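PDB 5LY8: tail component from Lactobacillus phage J-1, which is a distal tail protein whose carbohydrate-binding module, the part described here, probably helps the phage recognise saccharides on its Lactobacillus casei host. Local coordinates for residues N23-G28 with F54-G59; T36-Y41 with D46-S51; L126-D131 with R220-N225; T180-R185 with G191-R196. One frame throughout, in Å; residues are numbered along the deposited sequence. Where two conformers were deposited one is given.

Interaction 1. Residues N23-G28 with F54-G59. With MG (magnesium ion), chain C.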
loop_
_atom_site.group_PDB
_atom_site.type_symbol
_atom_site.label_atom_id
_atom_site.label_comp_id
_atom_site.label_asym_id
_atom_site.label_seq_id
_atom_site.Cartn_x
_atom_site.Cartn_y
_atom_site.Cartn_z
ATOM N N ASN A 23 -8.747 14.328 -8.660
ATOM C CA ASN A 23 -9.086 15.513 -9.489
ATOM C C ASN A 23 -9.311 16.748 -8.594
ATOM O O ASN A 23 -9.091 17.863 -8.978
ATOM C CB ASN A 23 -10.292 15.231 -10.381
ATOM C CG ASN A 23 -9.966 14.303 -11.527
ATOM O OD1 ASN A 23 -8.850 14.129 -11.896
ATOM N ND2 ASN A 23 -10.973 13.728 -12.092
ATOM N N GLN A 24 -9.777 16.494 -7.392
ATOM C CA GLN A 24 -9.983 17.458 -6.338
ATOM C C GLN A 24 -9.424 16.864 -5.040
ATOM O O GLN A 24 -9.274 15.653 -4.928
ATOM C CB GLN A 24 -11.459 17.753 -6.103
ATOM C CG GLN A 24 -12.330 16.655 -5.474
ATOM C CD GLN A 24 -12.778 15.420 -6.332
ATOM O OE1 GLN A 24 -12.401 15.376 -7.525
ATOM N NE2 GLN A 24 -13.753 14.481 -5.756
ATOM N N THR A 25 -9.140 17.723 -4.074
ATOM C CA THR A 25 -8.674 17.309 -2.765
ATOM C C THR A 25 -9.572 16.197 -2.199
ATOM O O THR A 25 -10.772 16.312 -2.192
ATOM C CB THR A 25 -8.649 18.487 -1.758
ATOM O OG1 THR A 25 -7.740 19.488 -2.204
ATOM C CG2 THR A 25 -8.189 18.062 -0.426
ATOM N N PRO A 26 -8.942 15.083 -1.837
ATOM C CA PRO A 26 -9.721 13.969 -1.289
ATOM C C PRO A 26 -10.558 14.363 -0.072
ATOM O O PRO A 26 -10.125 15.170 0.755
ATOM C CB PRO A 26 -8.646 12.991 -0.854
ATOM C CG PRO A 26 -7.514 13.255 -1.783
ATOM C CD PRO A 26 -7.515 14.747 -1.932
ATOM N N THR A 27 -11.741 13.771 0.025
ATOM C CA THR A 27 -12.626 13.924 1.172
ATOM C C THR A 27 -12.822 12.534 1.779
ATOM O O THR A 27 -12.514 11.526 1.159
ATOM C CB THR A 27 -13.978 14.550 0.765
ATOM O OG1 THR A 27 -14.644 13.660 -0.130
ATOM C CG2 THR A 27 -13.829 15.931 0.136
ATOM N N GLY A 28 -13.318 12.508 3.013
ATOM C CA GLY A 28 -13.584 11.275 3.742
ATOM C C GLY A 28 -12.319 10.529 4.081
ATOM O O GLY A 28 -12.325 9.291 4.152
ATOM N N PHE A 54 0.461 16.154 0.510
ATOM C CA PHE A 54 0.377 15.692 -0.863
ATOM C C PHE A 54 0.027 16.912 -1.687
ATOM O O PHE A 54 -0.867 17.669 -1.288
ATOM C CB PHE A 54 -0.768 14.701 -1.066
ATOM C CG PHE A 54 -0.581 13.372 -0.386
ATOM C CD1 PHE A 54 0.028 12.314 -1.053
ATOM C CD2 PHE A 54 -1.050 13.165 0.907
ATOM C CE1 PHE A 54 0.207 11.082 -0.412
ATOM C CE2 PHE A 54 -0.883 11.941 1.542
ATOM C CZ PHE A 54 -0.268 10.901 0.876
ATOM N N GLY A 55 0.662 17.059 -2.833
ATOM C CA GLY A 55 0.240 18.080 -3.790
ATOM C C GLY A 55 -0.599 17.415 -4.871
ATOM O O GLY A 55 -0.297 16.283 -5.259
ATOM N N TYR A 56 -1.681 18.057 -5.349
ATOM C CA TYR A 56 -2.521 17.448 -6.376
ATOM C C TYR A 56 -2.420 18.195 -7.687
ATOM O O TYR A 56 -2.590 19.415 -7.703
ATOM C CB TYR A 56 -3.978 17.354 -5.927
ATOM C CG TYR A 56 -4.120 16.702 -4.580
ATOM C CD1 TYR A 56 -3.970 15.330 -4.434
ATOM C CD2 TYR A 56 -4.358 17.462 -3.436
ATOM C CE1 TYR A 56 -4.017 14.734 -3.182
ATOM C CE2 TYR A 56 -4.378 16.880 -2.175
ATOM C CZ TYR A 56 -4.214 15.512 -2.053
ATOM O OH TYR A 56 -4.286 14.909 -0.822
ATOM N N ALA A 57 -2.126 17.489 -8.786
ATOM C CA ALA A 57 -2.124 18.090 -10.121
ATOM C C ALA A 57 -2.501 17.033 -11.130
ATOM O O ALA A 57 -2.005 15.917 -11.057
ATOM C CB ALA A 57 -0.739 18.624 -10.435
ATOM N N ASN A 58 -3.334 17.396 -12.115
ATOM C CA ASN A 58 -3.647 16.517 -13.234
ATOM C C ASN A 58 -4.239 15.170 -12.843
ATOM O O ASN A 58 -3.968 14.181 -13.521
ATOM C CB ASN A 58 -2.405 16.345 -14.110
ATOM C CG ASN A 58 -2.070 17.629 -14.805
ATOM O OD1 ASN A 58 -2.967 18.361 -15.184
ATOM N ND2 ASN A 58 -0.781 17.974 -14.935
ATOM N N GLY A 59 -5.001 15.131 -11.748
ATOM C CA GLY A 59 -5.611 13.880 -11.299
ATOM C C GLY A 59 -4.623 12.953 -10.629
ATOM O O GLY A 59 -4.820 11.728 -10.592
HETATM MG MG MG C . -6.497 10.214 -11.056
HETATM O O HOH W 1 -8.004 11.557 -12.513
HETATM O O HOH W 2 -5.615 9.870 -13.304
HETATM O O HOH W 3 -8.019 8.393 -11.578
#

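Interaction 2. Residues T36-Y41 with D46-S51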
loop_
_atom_site.group_PDB
_atom_site.type_symbol
_atom_site.label_atom_id
_atom_site.label_comp_id
_atom_site.label_asym_id
_atom_site.label_seq_id
_atom_site.Cartn_x
_atom_site.Cartn_y
_atom_site.Cartn_z
ATOM N N THR A 36 1.346 2.303 10.007
ATOM C CA THR A 36 2.479 1.896 9.157
ATOM C C THR A 36 2.956 0.514 9.548
ATOM O O THR A 36 2.703 0.081 10.667
ATOM C CB THR A 36 3.652 2.878 9.253
ATOM O OG1 THR A 36 4.208 2.835 10.582
ATOM C CG2 THR A 36 3.244 4.278 8.895
ATOM N N ALA A 37 3.614 -0.201 8.627
ATOM C CA ALA A 37 4.034 -1.572 8.852
ATOM C C ALA A 37 5.539 -1.752 9.000
ATOM O O ALA A 37 5.973 -2.665 9.711
ATOM C CB ALA A 37 3.518 -2.458 7.720
ATOM N N PHE A 38 6.360 -0.908 8.346
ATOM C CA PHE A 38 7.812 -1.107 8.352
ATOM C C PHE A 38 8.302 -1.338 9.789
ATOM O O PHE A 38 8.083 -0.494 10.666
ATOM C CB PHE A 38 8.523 0.092 7.737
ATOM C CG PHE A 38 10.018 -0.103 7.746
ATOM C CD1 PHE A 38 10.617 -1.056 6.929
ATOM C CD2 PHE A 38 10.819 0.632 8.600
ATOM C CE1 PHE A 38 11.995 -1.242 6.949
ATOM C CE2 PHE A 38 12.203 0.427 8.626
ATOM C CZ PHE A 38 12.777 -0.506 7.801
ATOM N N PRO A 39 8.981 -2.472 10.046
ATOM C CA PRO A 39 9.374 -2.806 11.433
ATOM C C PRO A 39 10.691 -2.135 11.789
ATOM O O PRO A 39 11.760 -2.773 11.860
ATOM C CB PRO A 39 9.494 -4.333 11.404
ATOM C CG PRO A 39 9.902 -4.647 9.988
ATOM C CD PRO A 39 9.246 -3.594 9.115
ATOM N N TYR A 40 10.606 -0.816 12.024
ATOM C CA TYR A 40 11.799 -0.018 12.311
ATOM C C TYR A 40 12.626 -0.579 13.447
ATOM O O TYR A 40 13.851 -0.494 13.419
ATOM C CB TYR A 40 11.400 1.441 12.642
ATOM C CG TYR A 40 10.394 1.592 13.769
ATOM C CD1 TYR A 40 9.029 1.569 13.510
ATOM C CD2 TYR A 40 10.810 1.742 15.093
ATOM C CE1 TYR A 40 8.098 1.713 14.535
ATOM C CE2 TYR A 40 9.880 1.851 16.132
ATOM C CZ TYR A 40 8.527 1.853 15.834
ATOM O OH TYR A 40 7.586 1.990 16.834
ATOM N N TYR A 41 11.946 -1.161 14.435
ATOM C CA TYR A 41 12.528 -1.718 15.658
ATOM C C TYR A 41 13.403 -2.946 15.388
ATOM O O TYR A 41 14.103 -3.399 16.290
ATOM C CB TYR A 41 11.428 -2.019 16.702
ATOM C CG TYR A 41 10.212 -2.648 16.091
ATOM C CD1 TYR A 41 9.181 -1.865 15.596
ATOM C CD2 TYR A 41 10.130 -4.034 15.909
ATOM C CE1 TYR A 41 8.102 -2.436 14.921
ATOM C CE2 TYR A 41 9.059 -4.604 15.235
ATOM C CZ TYR A 41 8.053 -3.804 14.744
ATOM O OH TYR A 41 7.001 -4.386 14.068
ATOM N N ASP A 46 14.624 4.471 14.201
ATOM C CA ASP A 46 13.656 5.043 15.122
ATOM C C ASP A 46 12.267 4.964 14.477
ATOM O O ASP A 46 12.119 4.583 13.296
ATOM C CB ASP A 46 14.070 6.463 15.508
ATOM C CG ASP A 46 15.369 6.451 16.305
ATOM O OD1 ASP A 46 15.549 5.524 17.134
ATOM O OD2 ASP A 46 16.240 7.285 16.015
ATOM N N ALA A 47 11.228 5.293 15.256
ATOM C CA ALA A 47 9.860 5.127 14.820
ATOM C C ALA A 47 9.528 5.801 13.510
ATOM O O ALA A 47 9.908 6.936 13.271
ATOM C CB ALA A 47 8.888 5.591 15.910
ATOM N N ASN A 48 8.713 5.106 12.703
ATOM C CA ASN A 48 8.199 5.659 11.448
ATOM C C ASN A 48 7.428 6.954 11.712
ATOM O O ASN A 48 6.671 7.028 12.690
ATOM C CB ASN A 48 7.229 4.660 10.821
ATOM C CG ASN A 48 7.844 3.318 10.507
ATOM O OD1 ASN A 48 9.052 3.224 10.246
ATOM N ND2 ASN A 48 7.019 2.269 10.516
ATOM N N VAL A 49 7.547 7.925 10.814
ATOM C CA VAL A 49 6.816 9.190 10.933
ATOM C C VAL A 49 5.931 9.394 9.720
ATOM O O VAL A 49 6.343 9.148 8.577
ATOM C CB VAL A 49 7.775 10.381 11.176
ATOM C CG1 VAL A 49 7.003 11.711 11.200
ATOM C CG2 VAL A 49 8.516 10.201 12.505
ATOM N N GLN A 50 4.711 9.865 9.981
ATOM C CA GLN A 50 3.750 10.234 8.953
ATOM C C GLN A 50 3.604 11.747 9.047
ATOM O O GLN A 50 3.085 12.248 10.044
ATOM C CB GLN A 50 2.389 9.570 9.221
ATOM C CG GLN A 50 2.460 8.049 9.287
ATOM C CD GLN A 50 1.187 7.430 9.789
ATOM O OE1 GLN A 50 0.125 7.556 9.181
ATOM N NE2 GLN A 50 1.271 6.738 10.921
ATOM N N SER A 51 4.168 12.473 8.076
ATOM C CA SER A 51 4.105 13.937 8.091
ATOM C C SER A 51 4.221 14.475 6.696
ATOM O O SER A 51 4.742 13.817 5.803
ATOM C CB SER A 51 5.210 14.505 8.970
ATOM O OG SER A 51 6.454 14.487 8.300
HETATM O O HOH W 4 3.352 4.546 12.453
#

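Interaction 3. Residues L126-D131 with R220-N225. With MG (magnesium ion), chain B.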
loop_
_atom_site.group_PDB
_atom_site.type_symbol
_atom_site.label_atom_id
_atom_site.label_comp_id
_atom_site.label_asym_id
_atom_site.label_seq_id
_atom_site.Cartn_x
_atom_site.Cartn_y
_atom_site.Cartn_z
ATOM N N LEU A 126 1.113 -4.128 1.638
ATOM C CA LEU A 126 1.825 -4.255 0.369
ATOM C C LEU A 126 2.884 -3.147 0.329
ATOM O O LEU A 126 2.528 -1.981 0.501
ATOM C CB LEU A 126 0.836 -4.105 -0.791
ATOM C CG LEU A 126 1.372 -4.348 -2.205
ATOM C CD1 LEU A 126 0.210 -4.601 -3.162
ATOM C CD2 LEU A 126 2.226 -3.171 -2.734
ATOM N N ALA A 127 4.147 -3.490 0.128
ATOM C CA ALA A 127 5.192 -2.474 0.039
ATOM C C ALA A 127 5.991 -2.609 -1.221
ATOM O O ALA A 127 6.183 -3.711 -1.743
ATOM C CB ALA A 127 6.119 -2.529 1.261
ATOM N N LEU A 128 6.474 -1.458 -1.723
ATOM C CA LEU A 128 7.503 -1.399 -2.738
ATOM C C LEU A 128 8.583 -0.493 -2.180
ATOM O O LEU A 128 8.256 0.559 -1.615
ATOM C CB LEU A 128 6.991 -0.837 -4.071
ATOM C CG LEU A 128 7.987 -0.861 -5.222
ATOM C CD1 LEU A 128 8.263 -2.291 -5.717
ATOM C CD2 LEU A 128 7.500 -0.019 -6.396
ATOM N N PHE A 129 9.843 -0.869 -2.302
ATOM C CA PHE A 129 10.886 -0.015 -1.774
ATOM C C PHE A 129 12.232 -0.218 -2.483
ATOM O O PHE A 129 12.527 -1.246 -3.003
ATOM C CB PHE A 129 11.057 -0.207 -0.248
ATOM C CG PHE A 129 11.423 -1.607 0.148
ATOM C CD1 PHE A 129 10.439 -2.585 0.402
ATOM C CD2 PHE A 129 12.755 -1.969 0.274
ATOM C CE1 PHE A 129 10.849 -3.883 0.780
ATOM C CE2 PHE A 129 13.109 -3.255 0.631
ATOM C CZ PHE A 129 12.174 -4.167 0.880
ATOM N N ASP A 130 12.976 0.877 -2.480
ATOM C CA ASP A 130 14.366 0.975 -2.953
ATOM C C ASP A 130 15.060 1.591 -1.745
ATOM O O ASP A 130 14.958 2.740 -1.503
ATOM C CB ASP A 130 14.514 1.825 -4.233
ATOM C CG ASP A 130 15.992 1.943 -4.697
ATOM O OD1 ASP A 130 16.843 1.579 -4.001
ATOM O OD2 ASP A 130 16.256 2.412 -5.797
ATOM N N ASP A 131 15.733 0.755 -0.974
ATOM C CA ASP A 131 16.316 1.211 0.284
ATOM C C ASP A 131 17.811 1.463 0.298
ATOM O O ASP A 131 18.364 1.619 1.339
ATOM C CB ASP A 131 15.901 0.291 1.480
ATOM C CG ASP A 131 16.442 -1.130 1.367
ATOM O OD1 ASP A 131 17.064 -1.478 0.432
ATOM O OD2 ASP A 131 16.185 -1.911 2.292
ATOM N N ARG A 220 18.281 11.293 -1.230
ATOM C CA ARG A 220 17.411 11.774 -2.295
ATOM C C ARG A 220 16.299 10.773 -2.558
ATOM O O ARG A 220 16.503 9.561 -2.443
ATOM C CB ARG A 220 18.163 12.193 -3.566
ATOM C CG ARG A 220 18.728 11.077 -4.413
ATOM C CD ARG A 220 19.137 11.592 -5.784
ATOM N NE ARG A 220 20.213 12.577 -5.698
ATOM C CZ ARG A 220 20.649 13.306 -6.722
ATOM N NH1 ARG A 220 20.096 13.179 -7.919
ATOM N NH2 ARG A 220 21.628 14.185 -6.551
ATOM N N GLY A 221 15.118 11.299 -2.822
ATOM C CA GLY A 221 13.948 10.461 -3.018
ATOM C C GLY A 221 13.783 9.900 -4.398
ATOM O O GLY A 221 14.215 10.495 -5.390
ATOM N N TRP A 222 13.066 8.802 -4.479
ATOM C CA TRP A 222 12.676 8.256 -5.759
ATOM C C TRP A 222 11.525 9.078 -6.366
ATOM O O TRP A 222 11.013 9.999 -5.714
ATOM C CB TRP A 222 12.345 6.762 -5.636
ATOM C CG TRP A 222 11.146 6.352 -4.826
ATOM C CD1 TRP A 222 10.272 7.147 -4.129
ATOM C CD2 TRP A 222 10.668 5.016 -4.686
ATOM N NE1 TRP A 222 9.286 6.372 -3.549
ATOM C CE2 TRP A 222 9.501 5.061 -3.891
ATOM C CE3 TRP A 222 11.108 3.774 -5.171
ATOM C CZ2 TRP A 222 8.772 3.907 -3.566
ATOM C CZ3 TRP A 222 10.386 2.638 -4.848
ATOM C CH2 TRP A 222 9.244 2.713 -4.048
ATOM N N SER A 223 11.133 8.750 -7.600
ATOM C CA SER A 223 10.017 9.452 -8.236
ATOM C C SER A 223 8.768 8.643 -7.997
ATOM O O SER A 223 8.710 7.468 -8.332
ATOM C CB SER A 223 10.249 9.610 -9.729
ATOM O OG SER A 223 11.368 10.451 -9.980
ATOM N N ILE A 224 7.779 9.249 -7.318
ATOM C CA ILE A 224 6.578 8.521 -6.968
ATOM C C ILE A 224 5.357 9.397 -7.066
ATOM O O ILE A 224 5.363 10.524 -6.584
ATOM C CB ILE A 224 6.733 7.918 -5.527
ATOM C CG1 ILE A 224 5.503 7.126 -5.064
ATOM C CG2 ILE A 224 7.115 8.968 -4.479
ATOM C CD1 ILE A 224 5.170 5.933 -5.905
ATOM N N ASN A 225 4.299 8.868 -7.695
ATOM C CA ASN A 225 3.036 9.563 -7.681
ATOM C C ASN A 225 1.904 8.546 -7.609
ATOM O O ASN A 225 2.113 7.364 -7.912
ATOM C CB ASN A 225 2.914 10.595 -8.797
ATOM C CG ASN A 225 2.806 10.063 -10.182
ATOM O OD1 ASN A 225 1.907 9.267 -10.480
ATOM N ND2 ASN A 225 3.734 10.475 -11.045
HETATM MG MG MG B . 18.476 3.291 -4.961
#

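Interaction 4. Residues T180-R185 with G191-R196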
loop_
_atom_site.group_PDB
_atom_site.type_symbol
_atom_site.label_atom_id
_atom_site.label_comp_id
_atom_site.label_asym_id
_atom_site.label_seq_id
_atom_site.Cartn_x
_atom_site.Cartn_y
_atom_site.Cartn_z
ATOM N N THR A 180 -3.887 -12.251 -1.886
ATOM C CA THR A 180 -3.042 -12.003 -3.040
ATOM C C THR A 180 -2.544 -10.566 -3.032
ATOM O O THR A 180 -3.300 -9.609 -2.743
ATOM C CB THR A 180 -3.822 -12.289 -4.323
ATOM O OG1 THR A 180 -4.207 -13.659 -4.331
ATOM C CG2 THR A 180 -3.032 -11.986 -5.614
ATOM N N PHE A 181 -1.269 -10.416 -3.401
ATOM C CA PHE A 181 -0.650 -9.132 -3.630
ATOM C C PHE A 181 -0.219 -9.095 -5.081
ATOM O O PHE A 181 0.420 -10.059 -5.563
ATOM C CB PHE A 181 0.591 -9.006 -2.764
ATOM C CG PHE A 181 0.350 -8.983 -1.282
ATOM C CD1 PHE A 181 0.202 -10.168 -0.565
ATOM C CD2 PHE A 181 0.283 -7.784 -0.602
ATOM C CE1 PHE A 181 -0.018 -10.131 0.812
ATOM C CE2 PHE A 181 0.064 -7.753 0.771
ATOM C CZ PHE A 181 -0.081 -8.921 1.469
ATOM N N ARG A 182 -0.525 -8.004 -5.791
ATOM C CA ARG A 182 -0.089 -7.874 -7.171
ATOM C C ARG A 182 0.565 -6.531 -7.390
ATOM O O ARG A 182 0.215 -5.532 -6.763
ATOM C CB ARG A 182 -1.249 -7.947 -8.161
ATOM C CG ARG A 182 -2.112 -9.200 -8.002
ATOM C CD ARG A 182 -2.869 -9.597 -9.257
ATOM N NE ARG A 182 -3.489 -8.438 -9.900
ATOM C CZ ARG A 182 -4.753 -8.065 -9.729
ATOM N NH1 ARG A 182 -5.558 -8.758 -8.925
ATOM N NH2 ARG A 182 -5.219 -6.985 -10.342
ATOM N N LEU A 183 1.488 -6.515 -8.344
ATOM C CA LEU A 183 2.059 -5.286 -8.863
ATOM C C LEU A 183 1.925 -5.419 -10.378
ATOM O O LEU A 183 2.813 -5.934 -11.068
ATOM C CB LEU A 183 3.505 -5.050 -8.406
ATOM C CG LEU A 183 4.051 -3.681 -8.682
ATOM C CD1 LEU A 183 3.462 -2.659 -7.718
ATOM C CD2 LEU A 183 5.579 -3.702 -8.588
ATOM N N ASP A 184 0.780 -4.978 -10.905
ATOM C CA ASP A 184 0.485 -5.123 -12.322
ATOM C C ASP A 184 1.229 -4.087 -13.142
ATOM O O ASP A 184 1.148 -2.894 -12.836
ATOM C CB ASP A 184 -1.014 -4.959 -12.584
ATOM C CG ASP A 184 -1.953 -5.964 -11.956
ATOM O OD1 ASP A 184 -1.483 -7.054 -11.544
ATOM O OD2 ASP A 184 -3.176 -5.719 -11.987
ATOM N N ARG A 185 1.929 -4.535 -14.201
ATOM C CA ARG A 185 2.628 -3.648 -15.117
ATOM C C ARG A 185 1.614 -3.118 -16.118
ATOM O O ARG A 185 1.302 -3.802 -17.095
ATOM C CB ARG A 185 3.685 -4.416 -15.915
ATOM C CG ARG A 185 4.942 -4.766 -15.196
ATOM C CD ARG A 185 6.080 -5.018 -16.187
ATOM N NE ARG A 185 5.653 -5.966 -17.218
ATOM C CZ ARG A 185 6.420 -6.424 -18.198
ATOM N NH1 ARG A 185 7.695 -6.059 -18.278
ATOM N NH2 ARG A 185 5.925 -7.271 -19.094
ATOM N N GLY A 191 3.070 -8.773 -14.685
ATOM C CA GLY A 191 3.589 -8.155 -13.474
ATOM C C GLY A 191 3.762 -9.139 -12.331
ATOM O O GLY A 191 3.853 -10.353 -12.563
ATOM N N GLY A 192 3.900 -8.599 -11.117
ATOM C CA GLY A 192 4.147 -9.383 -9.911
ATOM C C GLY A 192 2.860 -9.929 -9.354
ATOM O O GLY A 192 1.848 -9.228 -9.322
ATOM N N ILE A 193 2.883 -11.173 -8.901
ATOM C CA ILE A 193 1.698 -11.807 -8.294
ATOM C C ILE A 193 2.135 -12.818 -7.259
ATOM O O ILE A 193 2.918 -13.730 -7.563
ATOM C CB ILE A 193 0.651 -12.371 -9.290
ATOM C CG1 ILE A 193 -0.470 -13.187 -8.558
ATOM C CG2 ILE A 193 1.313 -13.139 -10.425
ATOM C CD1 ILE A 193 -1.781 -13.348 -9.280
ATOM N N GLU A 194 1.636 -12.672 -6.039
ATOM C CA GLU A 194 1.908 -13.615 -4.966
ATOM C C GLU A 194 0.624 -13.888 -4.229
ATOM O O GLU A 194 0.010 -12.935 -3.705
ATOM C CB GLU A 194 2.952 -13.034 -3.994
ATOM C CG GLU A 194 4.345 -12.867 -4.579
ATOM C CD GLU A 194 5.142 -14.116 -4.870
ATOM O OE1 GLU A 194 4.739 -15.225 -4.461
ATOM O OE2 GLU A 194 6.250 -13.962 -5.434
ATOM N N THR A 195 0.232 -15.154 -4.137
ATOM C CA THR A 195 -0.942 -15.548 -3.385
ATOM C C THR A 195 -0.512 -16.484 -2.291
ATOM O O THR A 195 0.305 -17.375 -2.533
ATOM C CB THR A 195 -1.933 -16.260 -4.315
ATOM O OG1 THR A 195 -2.309 -15.365 -5.370
ATOM C CG2 THR A 195 -3.176 -16.762 -3.572
ATOM N N ARG A 196 -1.073 -16.338 -1.079
ATOM C CA ARG A 196 -0.822 -17.311 -0.012
ATOM C C ARG A 196 -2.125 -17.680 0.640
ATOM O O ARG A 196 -2.978 -16.811 0.864
ATOM C CB ARG A 196 0.165 -16.810 1.065
ATOM C CG ARG A 196 1.555 -16.430 0.530
ATOM C CD ARG A 196 2.325 -17.675 0.055
ATOM N NE ARG A 196 3.681 -17.311 -0.367
ATOM C CZ ARG A 196 4.019 -16.788 -1.544
ATOM N NH1 ARG A 196 3.098 -16.596 -2.491
ATOM N NH2 ARG A 196 5.277 -16.440 -1.782
HETATM O O HOH W 5 0.566 -8.746 -11.828
#

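Interaction 1. Residues N23-G28 with F54-G59
Asn23 meets the magnesium site of Gly59 through a water rather than by direct coordination: a metal-bound water donates to Asn23 OD1 at 2.8 Å, while Gly59 O binds the magnesium itself at 2.3 Å. The same Asn23 OD1 lies 3.3 Å from Gly59 CA, so the amide oxygen and the glycine backbone sit close together beside the ion. Gly59 has a positive phi of 76°, a backbone shape that favours glycine. No direct hydrogen bond joins the two segments.

Further along, the contact turns apolar. The Pro26 ring comes over one face of the Tyr56 ring, its CD 3.4 Å from Tyr56 CZ, and proline and tyrosine approach from opposite directions. Thr25 OG1 reaches the neighbourhood of Tyr56 CD2 at 4.1 Å, its side chain crossing the tyrosine at about a right angle. Met78 of strand 73-81 touches both Pro26 and Tyr56.

Asp21 OD1 accepts from Asn23 N. The loop after strand 11-20 (Asp21), the turn between strands 54-57 and 60-63 (Gly59) and strand 223-238 (Gln227) each give a carbonyl oxygen to a six-coordinate magnesium site made half of waters and half of backbone carbonyls.

Interaction 2. Residues T36-Y41 with D46-S51
Asn48 reaches from segment 46-51 into the loop 36-41, and its amide is the polar centre of the contact. Its CB lies 3.5 Å from Thr36 OG1. With CG anti to the carbonyl carbon (chi1 -60°), the amide is directed into the loop, where CG comes near both Thr36 OG1 and Tyr40 CD1. At the tip the two ends part. ND2 donates twice, to Thr36 OG1 at 2.9 Å and to Phe38 O at 3.0 Å, and both acceptors lie close to the amide plane. The second bond meets Phe38 O on a lone pair; that oxygen also accepts from Tyr40 N across the inverse gamma turn centred on Pro39. OD1 instead faces carbon, lying in the plane of the Phe38 ring at its edge, 3.5 Å from CD2. With both amide hydrogens engaged, the rotation of the group is fixed.

Tyr40 closes the other end. Ala47 CA stands over the centre of its ring, 3.4 Å from the centroid, in a CH-pi contact, and Tyr41 CD1 lies over the opposite face. A water bound to Thr36 OG1 also makes a weak link to Gln50 NE2, whose OE1 is hydrogen-bonded to Ser77 OG and Gly34 N.

The loop is held to strand 110-118 by Glu113, which accepts from Ala37 N and Phe38 N. Trp212 of strand 208-216 packs on Thr36, Asn48 and Gln50, while strand 49-50 runs parallel to strand 73-81, and Trp73 meets the Phe38 ring edge-to-face.

Interaction 3. Residues L126-D131 with R220-N225
Trp222 thrusts the six-membered end of its indole at the backbone of strand 126-130, with its ring set obliquely to the atoms it meets. The foremost carbon, CH2, lies 3.4 Å from Leu128 O, and 3.9 Å from Phe129 CA. On one side of this approach Leu128 crosses the indole at a slant, its CG 4.0 Å from Trp222 CH2. On the other, Asp130 CB lies 4.0 Å from Trp222 CE3, while CZ3 comes up to Asp130 N. No hydrogen bond joins the segments; the contact is buried packing. Trp222 CG sits between its backbone N and carbonyl carbon (chi1 66°), a torsion that carries the indole inward from the loop ahead of strand 223-238.

The tryptophan thereby packs between strands of the two sheets of a beta-sandwich, consistent with the concanavalin-like family of this carbohydrate-binding module. Val102 of strand 94-103 touches both Leu128 and Trp222 from the sheet that also contains strand 223-238.

Beyond its CB, Asp130 turns away from the indole to a magnesium ion. Its CG is anti to the backbone N (chi1 179°), and OD1 and OD2 both bind the metal, OD2 at 2.5 Å. Backbone oxygens of Ala106, Glu108, Ser132 and Asn135 complete the site, and Thr104 OG1 is hydrogen-bonded to OD2. Trp222 also packs on Thr104 and Glu108, so its indole borders the loop that supplies two of these carbonyl ligands.

Interaction 4. Residues T180-R185 with G191-R196
Thr180 OG1 and Thr195 OG1 share a hydrogen bond of 2.8 Å across the hairpin, joining through their hydroxyls a pair whose backbones are not hydrogen-bonded. Phe181 and Glu194 form the adjoining hydrogen-bonded pair, and Leu183 and Gly192 the next. Phe181 N to Glu194 O is short and straight, 2.8 Å and 169°. On the face of the threonines Arg182 and Ile193 lie side by side, CD to CD1 3.9 Å. The bend of Arg182 at chi3 (-44°) helps bring its guanidinium side-on to Asp184, NE to OD1 and NH2 to OD2, and a water links that OD1 to Gly192 O. Gly191 CA makes a CA-H...O contact with Leu183 O at 3.4 Å.

Within strand 191-196, Glu194 OE1 is gripped by both terminal nitrogens of Arg196, NH1 at 2.9 Å and NH2 at 3.0 Å, in an end-on salt bridge. The oxygen lies in the guanidinium plane: NH1 meets it on the anti side, NH2 from above the carboxylate plane. NH1 also donates to Thr195 O, so the arginine is folded back along its own strand. Asp156 OD2 lies close to Glu194 OE2, and the nearby Arg196 may partly offset the gathered negative charge.

Strand 191-197 is an edge strand of the six-stranded antiparallel sheet. Strand 166-175 flanks 178-185 on its other side, and strand 151-158 of the second sheet packs beneath Phe181 and Leu183, where Phe154 meets Phe181 edge-to-face.

Interaction 3 is the buried contact of the four, packing between the two sheets; interactions 1 and 2 lie at the surface, and interaction 4, at a sheet edge, is partly buried. Interactions 3 and 4 touch directly: Leu126 packs on Phe181 and Arg182, and Leu128 on Leu183, so strand 121-130 faces the hairpin across the sandwich. Interactions 1 and 2 adjoin in the sequence, strands 49-50 and 54-57 being consecutive, yet their centres are about 25 Å apart. Chemistry follows place: backbone pairing in interaction 4, hydrogen bonds from a side-chain amide in interaction 2, and magnesium bound within interactions 1 and 3, half water-ligated in the first and wholly protein-bound in the second.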